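PDB 7DF2: C2 domain protein, which binds calcium ions as a C2 domain protein specifically found in tardigrades, and has a glucose unit bound in the crystal. Local coordinates for residues A[70-75]-A[106-111]; A[48-53]-A[128-133]; A[156-159]-A[163-166]. One frame throughout, in Å; residues are numbered along the deposited sequence.

Contact 1 of 3, residues A[70-75]-A[106-111]; sequences PKIIAF and DVVEID. With GLC (alpha-D-glucopyranose), chain B.
Ile72 and Ile110 meet between the two sheets of the C2-domain beta-sandwich, where strand 70-77 of one sheet faces strand 107-119 of the other. The short strand axes approach to 10.6 Å with 43° between their directions, too far apart for backbone bonding, and between these two segments the contact is made by side chains. Ile72 can be followed outward. From CB the chain splits: CG2 lies anti to the backbone N, while CG1 sits beside that N (chi1 -59°) and runs on extended to CD1. It is this last methyl that crosses the interface, packing 3.8 Å from Ile110 CD1 and, more loosely, 4.5 Å from Val108 CG1. The two isoleucines have nearly the same torsions and meet methyl to methyl, their side chains lying obliquely across each other. Nearer the calcium-binding end, Pro70 adds its ring, with CG 4.2 Å from Val108 CG2. Val130 and Ala132 pack against Ile72 from its own sheet, and Leu50 against Ile110. Strand residues alternate, so Glu109, between the two inward-facing residues Val108 and Ile110, projects to the outer surface. Its bent side chain presents both carboxylate oxygens to the glucose: O4 of GLC donates to Glu109 OE1 at 2.8 Å, and O3 of GLC donates to Glu109 OE2 at 2.7 Å.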
loop_
_atom_site.group_PDB
_atom_site.type_symbol
_atom_site.label_atom_id
_atom_site.label_comp_id
_atom_site.label_asym_id
_atom_site.label_seq_id
_atom_site.Cartn_x
_atom_site.Cartn_y
_atom_site.Cartn_z
ATOM N N PRO A 70 -6.201 14.983 2.638
ATOM C CA PRO A 70 -5.310 13.826 2.523
ATOM C C PRO A 70 -4.606 13.764 1.176
ATOM O O PRO A 70 -5.206 13.974 0.116
ATOM C CB PRO A 70 -6.252 12.635 2.712
ATOM C CG PRO A 70 -7.569 13.141 2.225
ATOM C CD PRO A 70 -7.618 14.590 2.603
ATOM N N LYS A 71 -3.308 13.508 1.237
ATOM C CA LYS A 71 -2.544 13.007 0.106
ATOM C C LYS A 71 -2.158 11.586 0.480
ATOM O O LYS A 71 -1.490 11.370 1.500
ATOM C CB LYS A 71 -1.302 13.858 -0.180
ATOM C CG LYS A 71 -0.484 13.331 -1.381
ATOM C CD LYS A 71 0.649 14.303 -1.754
ATOM C CE LYS A 71 1.486 13.751 -2.911
ATOM N NZ LYS A 71 2.609 14.663 -3.286
ATOM N N ILE A 72 -2.604 10.621 -0.315
ATOM C CA ILE A 72 -2.450 9.209 0.008
ATOM C C ILE A 72 -1.656 8.560 -1.111
ATOM O O ILE A 72 -2.032 8.667 -2.282
ATOM C CB ILE A 72 -3.821 8.530 0.194
ATOM C CG1 ILE A 72 -4.582 9.224 1.328
ATOM C CG2 ILE A 72 -3.646 7.039 0.493
ATOM C CD1 ILE A 72 -6.049 8.780 1.490
ATOM N N ILE A 73 -0.557 7.901 -0.757
ATOM C CA ILE A 73 0.352 7.313 -1.736
ATOM C C ILE A 73 0.582 5.849 -1.383
ATOM O O ILE A 73 0.471 5.447 -0.222
ATOM C CB ILE A 73 1.698 8.078 -1.801
ATOM C CG1 ILE A 73 2.471 7.911 -0.488
ATOM C CG2 ILE A 73 1.457 9.569 -2.070
ATOM C CD1 ILE A 73 3.777 8.706 -0.462
ATOM N N ALA A 74 0.883 5.039 -2.403
ATOM C CA ALA A 74 0.959 3.593 -2.230
ATOM C C ALA A 74 2.096 3.002 -3.053
ATOM O O ALA A 74 2.516 3.556 -4.074
ATOM C CB ALA A 74 -0.356 2.902 -2.624
ATOM N N PHE A 75 2.577 1.845 -2.596
ATOM C CA PHE A 75 3.671 1.144 -3.261
ATOM C C PHE A 75 3.613 -0.334 -2.897
ATOM O O PHE A 75 3.316 -0.677 -1.749
ATOM C CB PHE A 75 5.015 1.757 -2.842
ATOM C CG PHE A 75 6.193 1.259 -3.642
ATOM C CD1 PHE A 75 6.488 1.815 -4.881
ATOM C CD2 PHE A 75 7.010 0.254 -3.144
ATOM C CE1 PHE A 75 7.582 1.372 -5.613
ATOM C CE2 PHE A 75 8.101 -0.194 -3.872
ATOM C CZ PHE A 75 8.380 0.367 -5.109
ATOM N N ASP A 106 -13.864 11.812 7.182
ATOM C CA ASP A 106 -12.870 11.035 7.916
ATOM C C ASP A 106 -12.609 9.686 7.254
ATOM O O ASP A 106 -11.476 9.191 7.272
ATOM C CB ASP A 106 -13.320 10.822 9.353
ATOM C CG ASP A 106 -13.275 12.093 10.174
ATOM O OD1 ASP A 106 -12.787 13.129 9.667
ATOM O OD2 ASP A 106 -13.728 12.043 11.335
ATOM N N VAL A 107 -13.642 9.070 6.681
ATOM C CA VAL A 107 -13.485 7.847 5.897
ATOM C C VAL A 107 -13.431 8.249 4.432
ATOM O O VAL A 107 -14.412 8.765 3.881
ATOM C CB VAL A 107 -14.614 6.844 6.152
ATOM C CG1 VAL A 107 -14.449 5.626 5.227
ATOM C CG2 VAL A 107 -14.605 6.402 7.604
ATOM N N VAL A 108 -12.276 8.028 3.811
ATOM C CA VAL A 108 -12.032 8.410 2.427
ATOM C C VAL A 108 -12.224 7.169 1.566
ATOM O O VAL A 108 -11.457 6.209 1.687
ATOM C CB VAL A 108 -10.619 8.987 2.240
ATOM C CG1 VAL A 108 -10.418 9.436 0.798
ATOM C CG2 VAL A 108 -10.340 10.131 3.220
ATOM N N GLU A 109 -13.228 7.189 0.695
ATOM C CA GLU A 109 -13.429 6.100 -0.256
ATOM C C GLU A 109 -12.492 6.288 -1.435
ATOM O O GLU A 109 -12.464 7.362 -2.038
ATOM C CB GLU A 109 -14.879 6.069 -0.721
ATOM C CG GLU A 109 -15.854 5.873 0.434
ATOM C CD GLU A 109 -15.840 4.450 0.959
ATOM O OE1 GLU A 109 -15.415 3.536 0.216
ATOM O OE2 GLU A 109 -16.258 4.238 2.114
ATOM N N ILE A 110 -11.729 5.243 -1.765
ATOM C CA ILE A 110 -10.596 5.397 -2.676
ATOM C C ILE A 110 -10.748 4.504 -3.901
ATOM O O ILE A 110 -10.821 5.007 -5.025
ATOM C CB ILE A 110 -9.271 5.107 -1.942
ATOM C CG1 ILE A 110 -9.061 6.124 -0.807
ATOM C CG2 ILE A 110 -8.079 5.171 -2.888
ATOM C CD1 ILE A 110 -7.961 5.747 0.119
ATOM N N ASP A 111 -10.773 3.187 -3.691
ATOM C CA ASP A 111 -10.850 2.159 -4.748
ATOM C C ASP A 111 -9.956 2.474 -5.945
ATOM O O ASP A 111 -10.399 2.518 -7.095
ATOM C CB ASP A 111 -12.291 1.913 -5.215
ATOM C CG ASP A 111 -12.412 0.629 -6.082
ATOM O OD1 ASP A 111 -11.593 -0.299 -5.876
ATOM O OD2 ASP A 111 -13.309 0.528 -6.972
HETATM C C1 GLC B . -19.577 0.048 -0.197
HETATM C C2 GLC B . -19.443 0.978 1.016
HETATM C C3 GLC B . -18.005 1.473 1.215
HETATM C C4 GLC B . -16.995 0.334 1.046
HETATM C C5 GLC B . -17.356 -0.543 -0.152
HETATM C C6 GLC B . -16.388 -1.708 -0.309
HETATM O O2 GLC B . -20.329 2.077 0.931
HETATM O O3 GLC B . -17.864 2.041 2.505
HETATM O O4 GLC B . -15.674 0.833 0.903
HETATM O O5 GLC B . -18.683 -1.016 -0.004
HETATM O O6 GLC B . -16.081 -1.836 -1.679
#

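Contact 2 of 3, residues A[48-53]-A[128-133]; sequences VRLDTQ and MRVRAI. With GLC (alpha-D-glucopyranose), chain B.
This is a small, wholly apolar contact across the interior of the beta-sandwich, made where strand 41-51 of one sheet lies over strand 121-136 of the other. Leu50 carries it from one side. It is modelled in two conformations, and the contacts told here belong to one of them. In this one CG is anti to the backbone N (chi1 -167°), and the CD2 branch reaches between two residues of the facing strand, 4.2 Å from Val130 CG1 and 4.3 Å from Ala132 CB. Val130 and Ala132 are two positions apart, hence on the same face of their strand, and the leucine branch lies against both. No hydrogen bond crosses between the segments.

The outward face of strand 41-51 serves the sugar instead. Arg49, also modelled in two conformations, in the one described runs extended from CG to NE and gives a weak hydrogen bond from NH1 to O4 of GLC, 3.2 Å long and bent to 129° at the hydrogen; its guanidinium approaches that oxygen obliquely. NH1 also has a salt bridge to Glu169, and Arg49 makes a cation-pi contact with Tyr183, partners that hold it beside the glucose in this conformer. Val48 CG1 lies 3.7 Å from the same O4. At the end of the strand, Asp51 OD1 accepts from Gln53 N at 3.0 Å, an Asx turn in which the donor stands above the carboxylate plane.

Around Leu50, Val182 of strand 181-190, Ile110 of strand 107-119 and Tyr146 of strand 139-150 close in, so both sheets contribute to its surroundings.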
loop_
_atom_site.group_PDB
_atom_site.type_symbol
_atom_site.label_atom_id
_atom_site.label_comp_id
_atom_site.label_asym_id
_atom_site.label_seq_id
_atom_site.Cartn_x
_atom_site.Cartn_y
_atom_site.Cartn_z
ATOM N N VAL A 48 -8.828 0.259 -0.865
ATOM C CA VAL A 48 -10.280 0.369 -0.880
ATOM C C VAL A 48 -10.728 1.675 -0.245
ATOM O O VAL A 48 -11.443 2.474 -0.860
ATOM C CB VAL A 48 -10.911 -0.842 -0.167
ATOM C CG1 VAL A 48 -12.429 -0.711 -0.149
ATOM C CG2 VAL A 48 -10.454 -2.149 -0.860
ATOM N N ARG A 49 -10.298 1.918 0.990
ATOM C CA ARG A 49 -10.667 3.142 1.683
ATOM C C ARG A 49 -9.710 3.346 2.844
ATOM O O ARG A 49 -8.984 2.433 3.246
ATOM C CB ARG A 49 -12.120 3.094 2.162
ATOM C CG ARG A 49 -12.393 1.990 3.151
ATOM C CD ARG A 49 -13.854 2.027 3.596
ATOM N NE ARG A 49 -14.054 1.033 4.638
ATOM C CZ ARG A 49 -14.161 -0.271 4.413
ATOM N NH1 ARG A 49 -14.104 -0.743 3.168
ATOM N NH2 ARG A 49 -14.324 -1.101 5.436
ATOM N N LEU A 50 -9.718 4.567 3.374
ATOM C CA LEU A 50 -8.813 4.976 4.442
ATOM C C LEU A 50 -9.647 5.670 5.504
ATOM O O LEU A 50 -10.334 6.651 5.201
ATOM C CB LEU A 50 -7.735 5.915 3.878
ATOM C CG LEU A 50 -6.432 6.386 4.545
ATOM C CD1 LEU A 50 -6.578 6.589 6.003
ATOM C CD2 LEU A 50 -5.234 5.478 4.229
ATOM N N ASP A 51 -9.579 5.174 6.742
ATOM C CA ASP A 51 -10.263 5.797 7.878
ATOM C C ASP A 51 -9.212 6.554 8.679
ATOM O O ASP A 51 -8.467 5.956 9.454
ATOM C CB ASP A 51 -10.976 4.751 8.733
ATOM C CG ASP A 51 -11.781 5.382 9.887
ATOM O OD1 ASP A 51 -11.908 6.633 9.950
ATOM O OD2 ASP A 51 -12.284 4.618 10.730
ATOM N N THR A 52 -9.131 7.869 8.461
ATOM C CA THR A 52 -8.215 8.705 9.232
ATOM C C THR A 52 -8.733 8.988 10.635
ATOM O O THR A 52 -7.963 9.460 11.484
ATOM C CB THR A 52 -8.004 10.052 8.555
ATOM O OG1 THR A 52 -9.228 10.796 8.634
ATOM C CG2 THR A 52 -7.599 9.897 7.080
ATOM N N GLN A 53 -10.025 8.753 10.873
ATOM C CA GLN A 53 -10.717 9.176 12.090
ATOM C C GLN A 53 -10.595 10.678 12.332
ATOM O O GLN A 53 -10.824 11.158 13.454
ATOM C CB GLN A 53 -10.217 8.397 13.312
ATOM C CG GLN A 53 -10.253 6.884 13.134
ATOM C CD GLN A 53 -9.920 6.160 14.411
ATOM O OE1 GLN A 53 -8.792 6.242 14.894
ATOM N NE2 GLN A 53 -10.897 5.435 14.969
ATOM N N MET A 128 2.674 -4.430 1.191
ATOM C CA MET A 128 1.826 -3.357 0.686
ATOM C C MET A 128 2.035 -2.150 1.593
ATOM O O MET A 128 1.838 -2.253 2.809
ATOM C CB MET A 128 0.365 -3.796 0.676
ATOM C CG MET A 128 0.092 -4.916 -0.317
ATOM S SD MET A 128 -1.654 -5.352 -0.370
ATOM C CE MET A 128 -1.855 -6.335 1.107
ATOM N N ARG A 129 2.488 -1.033 1.021
ATOM C CA ARG A 129 2.833 0.162 1.790
ATOM C C ARG A 129 1.899 1.294 1.391
ATOM O O ARG A 129 1.687 1.534 0.200
ATOM C CB ARG A 129 4.292 0.584 1.558
ATOM C CG ARG A 129 5.322 -0.393 2.105
ATOM C CD ARG A 129 6.714 0.229 2.038
ATOM N NE ARG A 129 7.728 -0.692 2.538
ATOM C CZ ARG A 129 8.124 -0.754 3.804
ATOM N NH1 ARG A 129 7.595 0.055 4.720
ATOM N NH2 ARG A 129 9.057 -1.628 4.157
ATOM N N VAL A 130 1.351 1.998 2.383
ATOM C CA VAL A 130 0.543 3.188 2.145
ATOM C C VAL A 130 1.006 4.267 3.109
ATOM O O VAL A 130 1.272 3.990 4.285
ATOM C CB VAL A 130 -0.971 2.929 2.339
ATOM C CG1 VAL A 130 -1.773 4.228 2.202
ATOM C CG2 VAL A 130 -1.484 1.895 1.340
ATOM N N ARG A 131 1.121 5.489 2.611
ATOM C CA ARG A 131 1.384 6.629 3.481
ATOM C C ARG A 131 0.319 7.690 3.251
ATOM O O ARG A 131 0.008 8.040 2.105
ATOM C CB ARG A 131 2.781 7.209 3.244
ATOM C CG ARG A 131 3.040 8.525 4.021
ATOM C CD ARG A 131 4.504 8.944 3.844
ATOM N NE ARG A 131 4.815 10.217 4.481
ATOM C CZ ARG A 131 5.181 10.344 5.754
ATOM N NH1 ARG A 131 5.279 9.277 6.528
ATOM N NH2 ARG A 131 5.454 11.542 6.250
ATOM N N ALA A 132 -0.243 8.200 4.341
ATOM C CA ALA A 132 -1.237 9.258 4.276
ATOM C C ALA A 132 -0.740 10.454 5.070
ATOM O O ALA A 132 -0.305 10.303 6.214
ATOM C CB ALA A 132 -2.590 8.783 4.824
ATOM N N ILE A 133 -0.805 11.639 4.468
ATOM C CA ILE A 133 -0.490 12.877 5.176
ATOM C C ILE A 133 -1.635 13.847 4.943
ATOM O O ILE A 133 -2.379 13.753 3.964
ATOM C CB ILE A 133 0.854 13.526 4.749
ATOM C CG1 ILE A 133 0.816 13.941 3.280
ATOM C CG2 ILE A 133 2.008 12.566 4.952
ATOM C CD1 ILE A 133 0.598 15.421 3.053
HETATM C C1 GLC B . -19.577 0.048 -0.197
HETATM C C2 GLC B . -19.443 0.978 1.016
HETATM C C3 GLC B . -18.005 1.473 1.215
HETATM C C4 GLC B . -16.995 0.334 1.046
HETATM C C5 GLC B . -17.356 -0.543 -0.152
HETATM C C6 GLC B . -16.388 -1.708 -0.309
HETATM O O2 GLC B . -20.329 2.077 0.931
HETATM O O3 GLC B . -17.864 2.041 2.505
HETATM O O4 GLC B . -15.674 0.833 0.903
HETATM O O5 GLC B . -18.683 -1.016 -0.004
HETATM O O6 GLC B . -16.081 -1.836 -1.679
#

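Contact 3 of 3, residues A[156-159]-A[163-166]; sequences PPAE and VAQW
Ala158 and Val163 have the most surface buried here, with Glu159 and Ala164 completing a close approach between two irregular pieces of one long loop. The methyl of Ala158 points at the other segment and lands beside Ala164, with CB 3.6 Å from Ala164 CA and 3.8 Å from Ala164 CB. Having only methyl side chains at both places lets the backbones come close: the two CA atoms are 5.1 Å apart. Val163, itself exposed, lies against the same methyl. With CG1 anti to the carbonyl carbon (chi1 -61°), CG2 falls between the backbone N and the carbonyl carbon, and from there it touches Ala158 CB at 4.3 Å, Glu159 N at 4.0 Å and Glu159 CB at 4.1 Å. The glutamate thus meets the valine with its backbone N and CB.

No hydrogen bond joins the segments, but one shapes the second of them. Gln165 NE2 donates to Val163 O at 3.2 Å, nearly straight at 166°; the oxygen lies close to the amide plane of Gln165, whereas the nitrogen stands well above the carbonyl plane.

Both pieces lie in the loop joining strands 139-150 and 170-173, beside strand 181-190: Ala158 shares backbone hydrogen bonds with Trp188 and Asn190, Arg187 bonds to Ala164 O, and Tyr189 packs against Ala164.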
loop_
_atom_site.group_PDB
_atom_site.type_symbol
_atom_site.label_atom_id
_atom_site.label_comp_id
_atom_site.label_asym_id
_atom_site.label_seq_id
_atom_site.Cartn_x
_atom_site.Cartn_y
_atom_site.Cartn_z
ATOM N N PRO A 156 -1.128 -18.940 -2.495
ATOM C CA PRO A 156 -0.028 -18.616 -3.412
ATOM C C PRO A 156 -0.565 -17.995 -4.689
ATOM O O PRO A 156 -1.785 -17.995 -4.917
ATOM C CB PRO A 156 0.611 -19.986 -3.685
ATOM C CG PRO A 156 -0.526 -20.934 -3.556
ATOM C CD PRO A 156 -1.390 -20.390 -2.446
ATOM N N PRO A 157 0.307 -17.450 -5.539
ATOM C CA PRO A 157 -0.160 -16.847 -6.795
ATOM C C PRO A 157 -1.025 -17.808 -7.595
ATOM O O PRO A 157 -0.725 -18.999 -7.705
ATOM C CB PRO A 157 1.139 -16.527 -7.537
ATOM C CG PRO A 157 2.135 -16.327 -6.468
ATOM C CD PRO A 157 1.751 -17.230 -5.327
ATOM N N ALA A 158 -2.109 -17.277 -8.155
ATOM C CA ALA A 158 -3.002 -18.079 -8.975
ATOM C C ALA A 158 -2.353 -18.412 -10.321
ATOM O O ALA A 158 -1.310 -17.866 -10.699
ATOM C CB ALA A 158 -4.325 -17.347 -9.182
ATOM N N GLU A 159 -3.002 -19.319 -11.062
ATOM C CA GLU A 159 -2.428 -19.815 -12.313
ATOM C C GLU A 159 -2.294 -18.716 -13.357
ATOM O O GLU A 159 -1.340 -18.710 -14.145
ATOM C CB GLU A 159 -3.276 -20.959 -12.876
ATOM C CG GLU A 159 -2.651 -22.333 -12.725
ATOM C CD GLU A 159 -2.544 -22.754 -11.276
ATOM O OE1 GLU A 159 -3.565 -22.674 -10.558
ATOM O OE2 GLU A 159 -1.438 -23.157 -10.858
ATOM N N VAL A 163 -8.178 -16.380 -13.543
ATOM C CA VAL A 163 -8.652 -17.166 -12.412
ATOM C C VAL A 163 -8.228 -16.588 -11.065
ATOM O O VAL A 163 -8.634 -17.118 -10.020
ATOM C CB VAL A 163 -8.180 -18.631 -12.535
ATOM C CG1 VAL A 163 -8.745 -19.262 -13.804
ATOM C CG2 VAL A 163 -6.660 -18.710 -12.526
ATOM N N ALA A 164 -7.432 -15.518 -11.054
ATOM C CA ALA A 164 -6.928 -14.973 -9.800
ATOM C C ALA A 164 -8.041 -14.276 -9.028
ATOM O O ALA A 164 -8.759 -13.440 -9.584
ATOM C CB ALA A 164 -5.788 -13.993 -10.073
ATOM N N GLN A 165 -8.168 -14.601 -7.740
ATOM C CA GLN A 165 -9.234 -14.080 -6.895
ATOM C C GLN A 165 -8.694 -12.990 -5.977
ATOM O O GLN A 165 -7.600 -13.120 -5.431
ATOM C CB GLN A 165 -9.852 -15.191 -6.041
ATOM C CG GLN A 165 -10.573 -16.282 -6.827
ATOM C CD GLN A 165 -11.623 -15.724 -7.759
ATOM O OE1 GLN A 165 -12.586 -15.095 -7.321
ATOM N NE2 GLN A 165 -11.444 -15.949 -9.061
ATOM N N TRP A 166 -9.479 -11.931 -5.800
ATOM C CA TRP A 166 -9.142 -10.901 -4.827
ATOM C C TRP A 166 -9.178 -11.469 -3.415
ATOM O O TRP A 166 -10.045 -12.277 -3.067
ATOM C CB TRP A 166 -10.109 -9.722 -4.939
ATOM C CG TRP A 166 -9.831 -8.852 -6.118
ATOM C CD1 TRP A 166 -10.525 -8.821 -7.295
ATOM C CD2 TRP A 166 -8.775 -7.887 -6.246
ATOM N NE1 TRP A 166 -9.957 -7.903 -8.154
ATOM C CE2 TRP A 166 -8.880 -7.321 -7.536
ATOM C CE3 TRP A 166 -7.737 -7.467 -5.409
ATOM C CZ2 TRP A 166 -8.000 -6.339 -7.997
ATOM C CZ3 TRP A 166 -6.851 -6.499 -5.880
ATOM C CH2 TRP A 166 -7.000 -5.939 -7.156
#

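How the contacts relate
From the N terminus, the chain first enters contact 2 at 48-53, on strand 41-51, then passes the calcium-binding loop into 70-75, where contact 1 opens. Contact 1 closes at 106-111 and contact 2 at 128-133, so the first is nested within the second. Together they join the two sheets twice: 48-53 and 106-111 are on neighbouring strands of one, 70-75 and 128-133 on neighbouring strands of the other, and their centres are about 5 Å apart. Contact 3 comes afterwards in series, closing a short loop between 156-159 and 163-166. Its centre lies about 25 Å from those of contacts 1 and 2, away from the calcium and glycan sites.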